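Local structure of giding protein-mglB (Thermus thermophilus, 1J3W) at residues R91-Y95 with V106-E111; G28-A32 with K45-P51; V2-L8 with D36-L42; V17-E21 with L42-E46. The protein is of unknown function but, as a putative gliding protein of the Roadblock/LC7 family, may act as a guanyl-nucleotide exchange factor or molecular adaptor. One frame throughout, in Å; residues are numbered along the deposited sequence.

Contact 1 (R91-Y95 with V106-E111)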
loop_
_atom_site.group_PDB
_atom_site.type_symbol
_atom_site.label_atom_id
_atom_site.label_comp_id
_atom_site.label_asym_id
_atom_site.label_seq_id
_atom_site.Cartn_x
_atom_site.Cartn_y
_atom_site.Cartn_z
ATOM N N ARG B 91 -16.721 -6.968 -15.150
ATOM C CA ARG B 91 -18.032 -7.367 -14.659
ATOM C C ARG B 91 -18.252 -6.969 -13.203
ATOM O O ARG B 91 -19.309 -6.445 -12.845
ATOM C CB ARG B 91 -18.187 -8.884 -14.793
ATOM C CG ARG B 91 -18.013 -9.402 -16.214
ATOM C CD ARG B 91 -17.964 -10.924 -16.250
ATOM N NE ARG B 91 -16.772 -11.457 -15.592
ATOM C CZ ARG B 91 -15.528 -11.272 -16.025
ATOM N NH1 ARG B 91 -15.304 -10.564 -17.125
ATOM N NH2 ARG B 91 -14.506 -11.795 -15.362
ATOM N N MET B 92 -17.244 -7.214 -12.373
ATOM C CA MET B 92 -17.323 -6.921 -10.946
ATOM C C MET B 92 -16.823 -5.537 -10.558
ATOM O O MET B 92 -15.867 -5.026 -11.140
ATOM C CB MET B 92 -16.522 -7.953 -10.152
ATOM C CG MET B 92 -16.945 -9.398 -10.357
ATOM S SD MET B 92 -18.682 -9.672 -10.008
ATOM C CE MET B 92 -18.752 -9.312 -8.294
ATOM N N GLY B 93 -17.473 -4.960 -9.551
ATOM C CA GLY B 93 -17.106 -3.652 -9.045
ATOM C C GLY B 93 -17.075 -3.641 -7.526
ATOM O O GLY B 93 -17.664 -4.504 -6.860
ATOM N N LEU B 94 -16.382 -2.649 -6.981
ATOM C CA LEU B 94 -16.238 -2.493 -5.542
ATOM C C LEU B 94 -16.447 -1.033 -5.164
ATOM O O LEU B 94 -15.850 -0.139 -5.760
ATOM C CB LEU B 94 -14.831 -2.939 -5.124
ATOM C CG LEU B 94 -14.421 -2.864 -3.655
ATOM C CD1 LEU B 94 -15.196 -3.894 -2.857
ATOM C CD2 LEU B 94 -12.922 -3.127 -3.537
ATOM N N TYR B 95 -17.315 -0.800 -4.188
ATOM C CA TYR B 95 -17.599 0.539 -3.687
ATOM C C TYR B 95 -17.230 0.546 -2.212
ATOM O O TYR B 95 -17.676 -0.314 -1.453
ATOM C CB TYR B 95 -19.087 0.865 -3.824
ATOM C CG TYR B 95 -19.500 2.174 -3.189
ATOM C CD1 TYR B 95 -19.367 3.375 -3.877
ATOM C CD2 TYR B 95 -20.018 2.210 -1.893
ATOM C CE1 TYR B 95 -19.739 4.584 -3.299
ATOM C CE2 TYR B 95 -20.393 3.419 -1.301
ATOM C CZ TYR B 95 -20.250 4.599 -2.011
ATOM O OH TYR B 95 -20.599 5.802 -1.433
ATOM N N VAL B 106 -18.553 -1.462 2.615
ATOM C CA VAL B 106 -18.063 -2.115 1.407
ATOM C C VAL B 106 -19.225 -2.758 0.650
ATOM O O VAL B 106 -20.018 -3.489 1.234
ATOM C CB VAL B 106 -17.048 -3.233 1.743
ATOM C CG1 VAL B 106 -16.548 -3.889 0.458
ATOM C CG2 VAL B 106 -15.881 -2.658 2.552
ATOM N N LEU B 107 -19.342 -2.456 -0.640
ATOM C CA LEU B 107 -20.377 -3.065 -1.470
ATOM C C LEU B 107 -19.693 -3.720 -2.656
ATOM O O LEU B 107 -18.880 -3.093 -3.335
ATOM C CB LEU B 107 -21.376 -2.027 -1.989
ATOM C CG LEU B 107 -22.224 -1.276 -0.961
ATOM C CD1 LEU B 107 -23.131 -0.269 -1.667
ATOM C CD2 LEU B 107 -23.070 -2.273 -0.172
ATOM N N VAL B 108 -20.002 -4.990 -2.884
ATOM C CA VAL B 108 -19.458 -5.727 -4.021
ATOM C C VAL B 108 -20.641 -5.888 -4.963
ATOM O O VAL B 108 -21.712 -6.346 -4.550
ATOM C CB VAL B 108 -18.943 -7.115 -3.608
ATOM C CG1 VAL B 108 -18.542 -7.912 -4.850
ATOM C CG2 VAL B 108 -17.759 -6.964 -2.663
ATOM N N PHE B 109 -20.455 -5.516 -6.224
ATOM C CA PHE B 109 -21.560 -5.587 -7.168
ATOM C C PHE B 109 -21.133 -6.057 -8.543
ATOM O O PHE B 109 -19.943 -6.090 -8.857
ATOM C CB PHE B 109 -22.231 -4.204 -7.261
ATOM C CG PHE B 109 -21.312 -3.097 -7.731
ATOM C CD1 PHE B 109 -21.222 -2.771 -9.083
ATOM C CD2 PHE B 109 -20.537 -2.375 -6.820
ATOM C CE1 PHE B 109 -20.375 -1.744 -9.522
ATOM C CE2 PHE B 109 -19.689 -1.350 -7.246
ATOM C CZ PHE B 109 -19.606 -1.033 -8.596
ATOM N N ASP B 110 -22.112 -6.459 -9.344
ATOM C CA ASP B 110 -21.848 -6.894 -10.708
ATOM C C ASP B 110 -22.653 -6.008 -11.655
ATOM O O ASP B 110 -23.140 -4.945 -11.250
ATOM C CB ASP B 110 -22.159 -8.397 -10.885
ATOM C CG ASP B 110 -23.612 -8.752 -10.629
ATOM O OD1 ASP B 110 -23.880 -9.919 -10.268
ATOM O OD2 ASP B 110 -24.485 -7.891 -10.804
ATOM N N GLU B 111 -22.781 -6.418 -12.912
ATOM C CA GLU B 111 -23.500 -5.608 -13.890
ATOM C C GLU B 111 -24.974 -5.376 -13.587
ATOM O O GLU B 111 -25.584 -4.468 -14.151
ATOM C CB GLU B 111 -23.368 -6.215 -15.292
ATOM C CG GLU B 111 -23.764 -7.675 -15.369
ATOM C CD GLU B 111 -22.566 -8.595 -15.338
ATOM O OE1 GLU B 111 -21.910 -8.741 -16.393
ATOM O OE2 GLU B 111 -22.273 -9.161 -14.261
#

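Contact 2 (G28-A32 with K45-P51)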
loop_
_atom_site.group_PDB
_atom_site.type_symbol
_atom_site.label_atom_id
_atom_site.label_comp_id
_atom_site.label_asym_id
_atom_site.label_seq_id
_atom_site.Cartn_x
_atom_site.Cartn_y
_atom_site.Cartn_z
ATOM N N GLY B 28 -28.967 -3.447 -5.727
ATOM C CA GLY B 28 -28.820 -4.601 -6.591
ATOM C C GLY B 28 -27.444 -5.223 -6.388
ATOM O O GLY B 28 -27.052 -6.121 -7.134
ATOM N N ALA B 29 -26.704 -4.751 -5.385
ATOM C CA ALA B 29 -25.375 -5.291 -5.100
ATOM C C ALA B 29 -25.443 -6.721 -4.568
ATOM O O ALA B 29 -26.485 -7.170 -4.083
ATOM C CB ALA B 29 -24.645 -4.405 -4.093
ATOM N N ARG B 30 -24.317 -7.425 -4.651
ATOM C CA ARG B 30 -24.232 -8.801 -4.185
ATOM C C ARG B 30 -23.969 -8.916 -2.695
ATOM O O ARG B 30 -24.650 -9.659 -1.988
ATOM C CB ARG B 30 -23.101 -9.551 -4.897
ATOM C CG ARG B 30 -23.299 -9.827 -6.368
ATOM C CD ARG B 30 -22.213 -10.790 -6.843
ATOM N NE ARG B 30 -22.371 -11.165 -8.244
ATOM C CZ ARG B 30 -21.690 -12.140 -8.833
ATOM N NH1 ARG B 30 -20.805 -12.846 -8.139
ATOM N NH2 ARG B 30 -21.878 -12.398 -10.121
ATOM N N TYR B 31 -22.959 -8.190 -2.220
ATOM C CA TYR B 31 -22.569 -8.284 -0.821
ATOM C C TYR B 31 -22.346 -6.918 -0.206
ATOM O O TYR B 31 -21.855 -5.998 -0.868
ATOM C CB TYR B 31 -21.279 -9.116 -0.702
ATOM C CG TYR B 31 -21.251 -10.341 -1.598
ATOM C CD1 TYR B 31 -22.213 -11.344 -1.471
ATOM C CD2 TYR B 31 -20.295 -10.471 -2.608
ATOM C CE1 TYR B 31 -22.232 -12.437 -2.334
ATOM C CE2 TYR B 31 -20.306 -11.566 -3.478
ATOM C CZ TYR B 31 -21.280 -12.540 -3.334
ATOM O OH TYR B 31 -21.316 -13.604 -4.208
ATOM N N ALA B 32 -22.703 -6.796 1.065
ATOM C CA ALA B 32 -22.542 -5.544 1.795
ATOM C C ALA B 32 -21.890 -5.836 3.134
ATOM O O ALA B 32 -22.301 -6.752 3.847
ATOM C CB ALA B 32 -23.892 -4.883 2.005
ATOM N N LYS B 45 -23.952 -8.806 5.136
ATOM C CA LYS B 45 -25.171 -9.392 4.601
ATOM C C LYS B 45 -24.985 -9.640 3.116
ATOM O O LYS B 45 -24.273 -8.894 2.434
ATOM C CB LYS B 45 -26.367 -8.468 4.848
ATOM C CG LYS B 45 -26.777 -8.430 6.313
ATOM C CD LYS B 45 -27.256 -9.802 6.776
ATOM C CE LYS B 45 -27.212 -9.924 8.292
ATOM N NZ LYS B 45 -27.723 -11.246 8.768
ATOM N N GLU B 46 -25.615 -10.697 2.620
ATOM C CA GLU B 46 -25.501 -11.063 1.216
ATOM C C GLU B 46 -26.873 -11.113 0.580
ATOM O O GLU B 46 -27.857 -11.447 1.242
ATOM C CB GLU B 46 -24.834 -12.435 1.078
ATOM C CG GLU B 46 -23.411 -12.516 1.637
ATOM C CD GLU B 46 -23.363 -12.554 3.156
ATOM O OE1 GLU B 46 -23.940 -13.493 3.752
ATOM O OE2 GLU B 46 -22.744 -11.650 3.753
ATOM N N ALA B 47 -26.945 -10.772 -0.702
ATOM C CA ALA B 47 -28.221 -10.809 -1.409
ATOM C C ALA B 47 -28.662 -12.261 -1.522
ATOM O O ALA B 47 -27.851 -13.141 -1.789
ATOM C CB ALA B 47 -28.073 -10.199 -2.793
ATOM N N LEU B 48 -29.954 -12.506 -1.326
ATOM C CA LEU B 48 -30.481 -13.862 -1.391
ATOM C C LEU B 48 -30.219 -14.546 -2.731
ATOM O O LEU B 48 -30.051 -15.762 -2.792
ATOM C CB LEU B 48 -31.986 -13.842 -1.103
ATOM C CG LEU B 48 -32.390 -13.342 0.287
ATOM C CD1 LEU B 48 -33.907 -13.347 0.412
ATOM C CD2 LEU B 48 -31.764 -14.231 1.354
ATOM N N TRP B 49 -30.164 -13.759 -3.800
ATOM C CA TRP B 49 -29.948 -14.295 -5.138
ATOM C C TRP B 49 -28.486 -14.539 -5.490
ATOM O O TRP B 49 -28.176 -15.281 -6.420
ATOM C CB TRP B 49 -30.538 -13.342 -6.181
ATOM C CG TRP B 49 -29.913 -11.969 -6.169
ATOM C CD1 TRP B 49 -30.364 -10.863 -5.505
ATOM C CD2 TRP B 49 -28.705 -11.573 -6.833
ATOM N NE1 TRP B 49 -29.511 -9.803 -5.715
ATOM C CE2 TRP B 49 -28.485 -10.212 -6.526
ATOM C CE3 TRP B 49 -27.786 -12.237 -7.659
ATOM C CZ2 TRP B 49 -27.385 -9.500 -7.017
ATOM C CZ3 TRP B 49 -26.687 -11.526 -8.148
ATOM C CH2 TRP B 49 -26.501 -10.170 -7.822
ATOM N N ALA B 50 -27.585 -13.907 -4.749
ATOM C CA ALA B 50 -26.163 -14.019 -5.039
ATOM C C ALA B 50 -25.506 -15.337 -4.662
ATOM O O ALA B 50 -25.931 -16.017 -3.729
ATOM C CB ALA B 50 -25.420 -12.869 -4.373
ATOM N N PRO B 51 -24.457 -15.721 -5.404
ATOM C CA PRO B 51 -23.758 -16.970 -5.104
ATOM C C PRO B 51 -22.902 -16.763 -3.863
ATOM O O PRO B 51 -22.818 -15.648 -3.333
ATOM C CB PRO B 51 -22.917 -17.201 -6.354
ATOM C CG PRO B 51 -22.606 -15.814 -6.807
ATOM C CD PRO B 51 -23.940 -15.115 -6.642
HETATM O O HOH W 1 -29.199 -7.204 -4.062
#

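Contact 3 (V2-L8 with D36-L42)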
loop_
_atom_site.group_PDB
_atom_site.type_symbol
_atom_site.label_atom_id
_atom_site.label_comp_id
_atom_site.label_asym_id
_atom_site.label_seq_id
_atom_site.Cartn_x
_atom_site.Cartn_y
_atom_site.Cartn_z
ATOM N N VAL B 2 -4.942 -8.136 19.381
ATOM C CA VAL B 2 -5.545 -6.937 18.733
ATOM C C VAL B 2 -7.064 -7.066 18.678
ATOM O O VAL B 2 -7.598 -8.157 18.488
ATOM C CB VAL B 2 -5.011 -6.752 17.293
ATOM C CG1 VAL B 2 -5.353 -7.970 16.447
ATOM C CG2 VAL B 2 -5.599 -5.493 16.675
ATOM N N GLU B 3 -7.753 -5.943 18.849
ATOM C CA GLU B 3 -9.210 -5.928 18.818
ATOM C C GLU B 3 -9.705 -4.886 17.821
ATOM O O GLU B 3 -8.996 -3.932 17.502
ATOM C CB GLU B 3 -9.762 -5.619 20.211
ATOM C CG GLU B 3 -9.379 -6.644 21.266
ATOM C CD GLU B 3 -9.914 -6.297 22.643
ATOM O OE1 GLU B 3 -9.690 -7.088 23.584
ATOM O OE2 GLU B 3 -10.555 -5.235 22.784
ATOM N N PRO B 4 -10.931 -5.063 17.309
ATOM C CA PRO B 4 -11.508 -4.123 16.345
ATOM C C PRO B 4 -11.734 -2.748 16.953
ATOM O O PRO B 4 -11.778 -2.598 18.174
ATOM C CB PRO B 4 -12.828 -4.789 15.958
ATOM C CG PRO B 4 -12.557 -6.229 16.160
ATOM C CD PRO B 4 -11.800 -6.240 17.462
ATOM N N SER B 5 -11.880 -1.746 16.095
ATOM C CA SER B 5 -12.158 -0.399 16.568
ATOM C C SER B 5 -13.627 -0.277 16.946
ATOM O O SER B 5 -14.170 0.796 17.175
ATOM C CB SER B 5 -11.825 0.578 15.440
ATOM O OG SER B 5 -10.442 0.456 15.106
ATOM N N LEU B 6 -14.275 -1.455 16.968
ATOM C CA LEU B 6 -15.712 -1.506 17.156
ATOM C C LEU B 6 -16.213 -2.947 17.026
ATOM O O LEU B 6 -15.703 -3.744 16.249
ATOM C CB LEU B 6 -16.340 -0.638 16.064
ATOM C CG LEU B 6 -17.827 -0.374 16.299
ATOM C CD1 LEU B 6 -18.303 0.906 15.607
ATOM C CD2 LEU B 6 -18.720 -1.498 15.771
ATOM N N VAL B 7 -17.211 -3.287 17.861
ATOM C CA VAL B 7 -17.839 -4.597 17.729
ATOM C C VAL B 7 -19.349 -4.511 17.956
ATOM O O VAL B 7 -19.837 -3.920 18.910
ATOM C CB VAL B 7 -17.208 -5.556 18.740
ATOM C CG1 VAL B 7 -15.687 -5.424 18.709
ATOM C CG2 VAL B 7 -17.714 -5.254 20.138
ATOM N N LEU B 8 -20.098 -5.106 17.011
ATOM C CA LEU B 8 -21.544 -4.928 17.048
ATOM C C LEU B 8 -22.283 -6.103 17.691
ATOM O O LEU B 8 -22.068 -7.273 17.395
ATOM C CB LEU B 8 -22.043 -4.698 15.623
ATOM C CG LEU B 8 -21.557 -3.365 15.046
ATOM C CD1 LEU B 8 -21.975 -3.163 13.590
ATOM C CD2 LEU B 8 -22.085 -2.153 15.816
ATOM N N ASP B 36 -13.956 -2.623 10.095
ATOM C CA ASP B 36 -13.232 -1.557 10.766
ATOM C C ASP B 36 -11.982 -1.300 9.946
ATOM O O ASP B 36 -11.625 -2.099 9.078
ATOM C CB ASP B 36 -12.910 -1.907 12.233
ATOM C CG ASP B 36 -11.852 -2.989 12.392
ATOM O OD1 ASP B 36 -11.571 -3.340 13.558
ATOM O OD2 ASP B 36 -11.300 -3.492 11.397
ATOM N N ARG B 37 -11.316 -0.181 10.197
ATOM C CA ARG B 37 -10.135 0.137 9.414
ATOM C C ARG B 37 -8.979 -0.845 9.608
ATOM O O ARG B 37 -7.959 -0.753 8.927
ATOM C CB ARG B 37 -9.703 1.579 9.695
ATOM C CG ARG B 37 -10.809 2.593 9.391
ATOM C CD ARG B 37 -10.281 4.022 9.402
ATOM N NE ARG B 37 -9.283 4.220 8.359
ATOM C CZ ARG B 37 -9.535 4.709 7.147
ATOM N NH1 ARG B 37 -10.765 5.070 6.809
ATOM N NH2 ARG B 37 -8.553 4.826 6.266
ATOM N N LYS B 38 -9.143 -1.793 10.530
ATOM C CA LYS B 38 -8.121 -2.805 10.776
ATOM C C LYS B 38 -8.395 -4.082 9.977
ATOM O O LYS B 38 -7.580 -5.005 9.969
ATOM C CB LYS B 38 -8.044 -3.156 12.265
ATOM C CG LYS B 38 -7.606 -2.018 13.170
ATOM C CD LYS B 38 -7.486 -2.501 14.609
ATOM C CE LYS B 38 -7.158 -1.361 15.558
ATOM N NZ LYS B 38 -7.040 -1.837 16.963
ATOM N N GLY B 39 -9.552 -4.145 9.324
ATOM C CA GLY B 39 -9.874 -5.320 8.530
ATOM C C GLY B 39 -10.892 -6.286 9.114
ATOM O O GLY B 39 -11.315 -7.223 8.440
ATOM N N PHE B 40 -11.292 -6.078 10.362
ATOM C CA PHE B 40 -12.270 -6.976 10.972
ATOM C C PHE B 40 -13.659 -6.720 10.401
ATOM O O PHE B 40 -14.032 -5.572 10.167
ATOM C CB PHE B 40 -12.325 -6.785 12.491
ATOM C CG PHE B 40 -11.109 -7.286 13.215
ATOM C CD1 PHE B 40 -10.128 -6.400 13.649
ATOM C CD2 PHE B 40 -10.955 -8.642 13.479
ATOM C CE1 PHE B 40 -9.009 -6.862 14.340
ATOM C CE2 PHE B 40 -9.840 -9.113 14.168
ATOM C CZ PHE B 40 -8.867 -8.221 14.598
ATOM N N VAL B 41 -14.420 -7.789 10.176
ATOM C CA VAL B 41 -15.780 -7.640 9.668
ATOM C C VAL B 41 -16.686 -7.435 10.877
ATOM O O VAL B 41 -16.750 -8.288 11.766
ATOM C CB VAL B 41 -16.241 -8.887 8.895
ATOM C CG1 VAL B 41 -17.687 -8.708 8.455
ATOM C CG2 VAL B 41 -15.347 -9.103 7.674
ATOM N N LEU B 42 -17.378 -6.302 10.914
ATOM C CA LEU B 42 -18.262 -5.980 12.029
ATOM C C LEU B 42 -19.674 -6.498 11.796
ATOM O O LEU B 42 -20.378 -6.852 12.740
ATOM C CB LEU B 42 -18.297 -4.466 12.242
ATOM C CG LEU B 42 -16.925 -3.793 12.364
ATOM C CD1 LEU B 42 -17.108 -2.314 12.657
ATOM C CD2 LEU B 42 -16.118 -4.460 13.465
HETATM O O HOH W 2 -19.131 -6.824 15.256
#

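Contact 4 (V17-E21 with L42-E46)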
loop_
_atom_site.group_PDB
_atom_site.type_symbol
_atom_site.label_atom_id
_atom_site.label_comp_id
_atom_site.label_asym_id
_atom_site.label_seq_id
_atom_site.Cartn_x
_atom_site.Cartn_y
_atom_site.Cartn_z
ATOM N N VAL B 17 -27.248 -4.141 10.504
ATOM C CA VAL B 17 -27.655 -5.190 9.582
ATOM C C VAL B 17 -28.838 -4.741 8.728
ATOM O O VAL B 17 -28.891 -5.028 7.529
ATOM C CB VAL B 17 -28.020 -6.475 10.347
ATOM C CG1 VAL B 17 -28.833 -7.399 9.464
ATOM C CG2 VAL B 17 -26.746 -7.167 10.803
ATOM N N GLU B 18 -29.790 -4.043 9.340
ATOM C CA GLU B 18 -30.947 -3.554 8.605
ATOM C C GLU B 18 -30.499 -2.615 7.486
ATOM O O GLU B 18 -31.016 -2.684 6.369
ATOM C CB GLU B 18 -31.912 -2.849 9.562
ATOM C CG GLU B 18 -32.861 -3.818 10.253
ATOM C CD GLU B 18 -33.401 -3.283 11.562
ATOM O OE1 GLU B 18 -33.544 -2.048 11.686
ATOM O OE2 GLU B 18 -33.693 -4.103 12.463
ATOM N N VAL B 19 -29.531 -1.750 7.778
ATOM C CA VAL B 19 -29.021 -0.838 6.763
ATOM C C VAL B 19 -28.398 -1.649 5.628
ATOM O O VAL B 19 -28.648 -1.378 4.451
ATOM C CB VAL B 19 -27.948 0.116 7.329
ATOM C CG1 VAL B 19 -27.334 0.933 6.195
ATOM C CG2 VAL B 19 -28.568 1.051 8.363
ATOM N N LEU B 20 -27.603 -2.657 5.974
ATOM C CA LEU B 20 -26.954 -3.471 4.948
ATOM C C LEU B 20 -27.966 -4.192 4.071
ATOM O O LEU B 20 -27.822 -4.214 2.848
ATOM C CB LEU B 20 -25.995 -4.486 5.581
ATOM C CG LEU B 20 -24.806 -3.907 6.355
ATOM C CD1 LEU B 20 -23.984 -5.044 6.919
ATOM C CD2 LEU B 20 -23.944 -3.030 5.451
ATOM N N GLU B 21 -28.990 -4.772 4.690
ATOM C CA GLU B 21 -30.022 -5.485 3.949
ATOM C C GLU B 21 -30.782 -4.556 3.007
ATOM O O GLU B 21 -31.017 -4.893 1.842
ATOM C CB GLU B 21 -30.999 -6.153 4.920
ATOM C CG GLU B 21 -30.386 -7.316 5.681
ATOM C CD GLU B 21 -31.270 -7.823 6.803
ATOM O OE1 GLU B 21 -30.981 -8.919 7.331
ATOM O OE2 GLU B 21 -32.243 -7.128 7.164
ATOM N N LEU B 42 -17.378 -6.302 10.914
ATOM C CA LEU B 42 -18.262 -5.980 12.029
ATOM C C LEU B 42 -19.674 -6.498 11.796
ATOM O O LEU B 42 -20.378 -6.852 12.740
ATOM C CB LEU B 42 -18.297 -4.466 12.242
ATOM C CG LEU B 42 -16.925 -3.793 12.364
ATOM C CD1 LEU B 42 -17.108 -2.314 12.657
ATOM C CD2 LEU B 42 -16.118 -4.460 13.465
ATOM N N ALA B 43 -20.089 -6.526 10.533
ATOM C CA ALA B 43 -21.413 -7.013 10.151
ATOM C C ALA B 43 -21.397 -7.210 8.641
ATOM O O ALA B 43 -20.716 -6.474 7.922
ATOM C CB ALA B 43 -22.489 -6.000 10.532
ATOM N N HIS B 44 -22.123 -8.210 8.154
ATOM C CA HIS B 44 -22.168 -8.458 6.719
ATOM C C HIS B 44 -23.462 -9.143 6.325
ATOM O O HIS B 44 -24.012 -9.939 7.085
ATOM C CB HIS B 44 -20.970 -9.307 6.271
ATOM C CG HIS B 44 -20.978 -10.707 6.801
ATOM N ND1 HIS B 44 -21.655 -11.736 6.180
ATOM C CD2 HIS B 44 -20.389 -11.248 7.893
ATOM C CE1 HIS B 44 -21.479 -12.851 6.866
ATOM N NE2 HIS B 44 -20.715 -12.582 7.911
ATOM N N LYS B 45 -23.952 -8.806 5.136
ATOM C CA LYS B 45 -25.171 -9.392 4.601
ATOM C C LYS B 45 -24.985 -9.640 3.116
ATOM O O LYS B 45 -24.273 -8.894 2.434
ATOM C CB LYS B 45 -26.367 -8.468 4.848
ATOM C CG LYS B 45 -26.777 -8.430 6.313
ATOM C CD LYS B 45 -27.256 -9.802 6.776
ATOM C CE LYS B 45 -27.212 -9.924 8.292
ATOM N NZ LYS B 45 -27.723 -11.246 8.768
ATOM N N GLU B 46 -25.615 -10.697 2.620
ATOM C CA GLU B 46 -25.501 -11.063 1.216
ATOM C C GLU B 46 -26.873 -11.113 0.580
ATOM O O GLU B 46 -27.857 -11.447 1.242
ATOM C CB GLU B 46 -24.834 -12.435 1.078
ATOM C CG GLU B 46 -23.411 -12.516 1.637
ATOM C CD GLU B 46 -23.363 -12.554 3.156
ATOM O OE1 GLU B 46 -23.940 -13.493 3.752
ATOM O OE2 GLU B 46 -22.744 -11.650 3.753
#

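Contact 1 (R91-Y95 with V106-E111)
The ring of Phe-109 (chi1 60°) leans across to the neighbouring strand and lays one face against Gly-93, whose CA sits 3.8 Å from the ring centroid and 17° off the normal, a CH-pi contact. A CB on residue 93 would fall 2.4 Å from Phe-109 CZ, so the ring depends on glycine here. Tyr-95 N lies at the ring's edge, 3.9 Å from Phe-109 CE2, and Tyr-95 CB is 4.1 Å from the same CE2. The backbones pair in regular antiparallel fashion. Gly-93 and Phe-109 exchange two bonds, Gly-93 N to Phe-109 O at 2.8 Å and Phe-109 N to Gly-93 O at 3.0 Å; Tyr-95 N bonds Leu-107 O at 2.9 Å and Leu-107 N bonds Tyr-95 O at 2.8 Å. Leu-94 and Val-108 form the non-hydrogen-bonded pair between them, on the other face, where Leu-94 CD1 packs 3.6 Å from Val-106 CG1. These strands, 93-98 and 103-109, make a beta hairpin inside the five-stranded sheet. Helix 115-135 packs on the Tyr-95 and Phe-109 face; on the opposite face helix 56-69 meets Val-106 and Val-108, while Leu-73 and Leu-77 of the second subunit reach Leu-94 and Val-108.

Contact 2 (G28-A32 with K45-P51)
Main-chain hydrogen bonds set the register. Ala-32 and Lys-45 form a hydrogen-bonded antiparallel pair, Ala-32 N to Lys-45 O at 3.0 Å and Lys-45 N to Ala-32 O at 2.9 Å; Tyr-31 faces Glu-46 as the next, non-hydrogen-bonded pair. One bond further on, Ala-47 N reaches Arg-30 O at 2.9 Å, just where 45-51 leaves the strand and bends through a type I turn from Ala-47 to Ala-50. That turn brings the chain back over the first segment, and one side-chain bond fastens it: Tyr-31 OH donates to Pro-51 O at 2.7 Å. A water adds a bridge, donating to Ala-29 O (2.7 Å) and accepting from Trp-49 NE1 (3.1 Å). The remaining contacts are van der Waals. Ala-50 CB lies 3.8 Å from Tyr-31 CE1, Trp-49 CH2 lies 3.5 Å from Arg-30 CG, Pro-51 CD lies over one face of the Arg-30 guanidinium, and Pro-51 CG is 3.7 Å from Arg-30 NH1. The charge of Arg-30 is met outside the pair, in a salt bridge with Asp-110. On the strand's other side, Arg-30 and Tyr-31 both face Val-108 of strand 103-109, a classic beta bulge. The whole is the open end of the antiparallel beta hairpin 31-36/41-46 in the Roadblock/LC7 sheet.

Contact 3 (V2-L8 with D36-L42)
Pro-4 is the bump at the middle of this contact: its ring rides over one face of Phe-40, with CG 3.7 Å from the ring centroid and 26° off the normal, a CH-pi contact. Val-2 closes on the edge of the same ring, its CG1 4.0 Å from Phe-40 CZ. Leu-42 is the second knob. It pushes into a hollow walled by Pro-4, Leu-6 and Leu-8, with Leu-42 CD1 3.6 Å from Leu-6 CD2, Leu-42 CD2 4.1 Å from Pro-4 CB and Leu-42 CB 4.1 Å from Leu-8 CD1. Lys-38, extended from chi2 outward, reaches the N-terminal segment, and its NZ hydrogen-bonds Glu-3 O at 2.9 Å. Asp-36 works on both segments: OD1 accepts from Ser-5 N at 3.0 Å, though its position is less certain, as it sits too close to Pro-4, while OD2 accepts from Phe-40 N at 2.8 Å, bracing the type I turn from Asp-36 to Gly-39. Gly-39 closes the turn with phi at 105°, where a side chain would jam against the preceding carbonyl. A water fills the gap at the far end, accepting from Leu-8 N (2.6 Å) and donating to Leu-42 O (2.8 Å). The irregular N-terminal segment thus lies across the turn joining strands 31-36 and 41-46 and leads into helix 10-27, whose Tyr-13 and Ala-16 touch Leu-8; Pro-55 of the fourth subunit packs on Phe-40.

Contact 4 (V17-E21 with L42-E46)
This is helix-on-sheet packing: one turn of helix 10-27 rests on strand 41-46, one edge of the sheet within this chain, and no hydrogen bond crosses between them. The axes of the two short segments approach to 7.9 Å and run roughly the same way, at 31°. The CA-to-CB bond of Leu-20 points toward the strand, and the side chain spans Ala-43 to Lys-45: CD1 lies 4.0 Å from Ala-43 CB and 3.9 Å from His-44 CA, while Leu-20 CB lies 4.1 Å from Lys-45 CB. The CA atoms come within 6.2 Å at Leu-20 and Lys-45 and 6.5 Å at Val-17 and Ala-43. Lys-45 also points to the helix and lays its aliphatic part along it, CE a very tight 3.2 Å from Val-17 CG1 and CG 3.8 Å from Glu-21 CG. Its NZ stays 4.3 Å from Glu-21 OE1, beyond a salt bridge. On the other face of the strand, His-44 ND1 donates to Glu-46 OE2 at 2.7 Å. A classic beta bulge, with Leu-42 and Ala-43 both facing Leu-34, marks the strand's start. Leu-20 also touches Ala-32 on strand 31-36, Val-19 packs against helix 115-135, and His-44 and Glu-46 meet Leu-56 of helix 56-69.

Contact 1 is the buried one, pairing central strands of the sheet; contacts 2 and 4 are partly buried, and contact 3 lies at the surface. Contacts 2, 3 and 4 all use strand 41-46, contacts 2 and 4 sharing Lys-45 and Glu-46, contacts 3 and 4 sharing Leu-42. Chemistry follows place: contacts 1 and 2 rest on paired main chains, contact 4 on packing without hydrogen bonds across it, and contact 3 mixes apolar knobs with isolated polar links and a water. Contacts 1 and 2 meet through the salt bridge of Asp-110 OD1 with Arg-30 NE at 2.8 Å, whereas contacts 1 and 3 lie on opposite sides of the chain's centre, their centres about 22 Å apart.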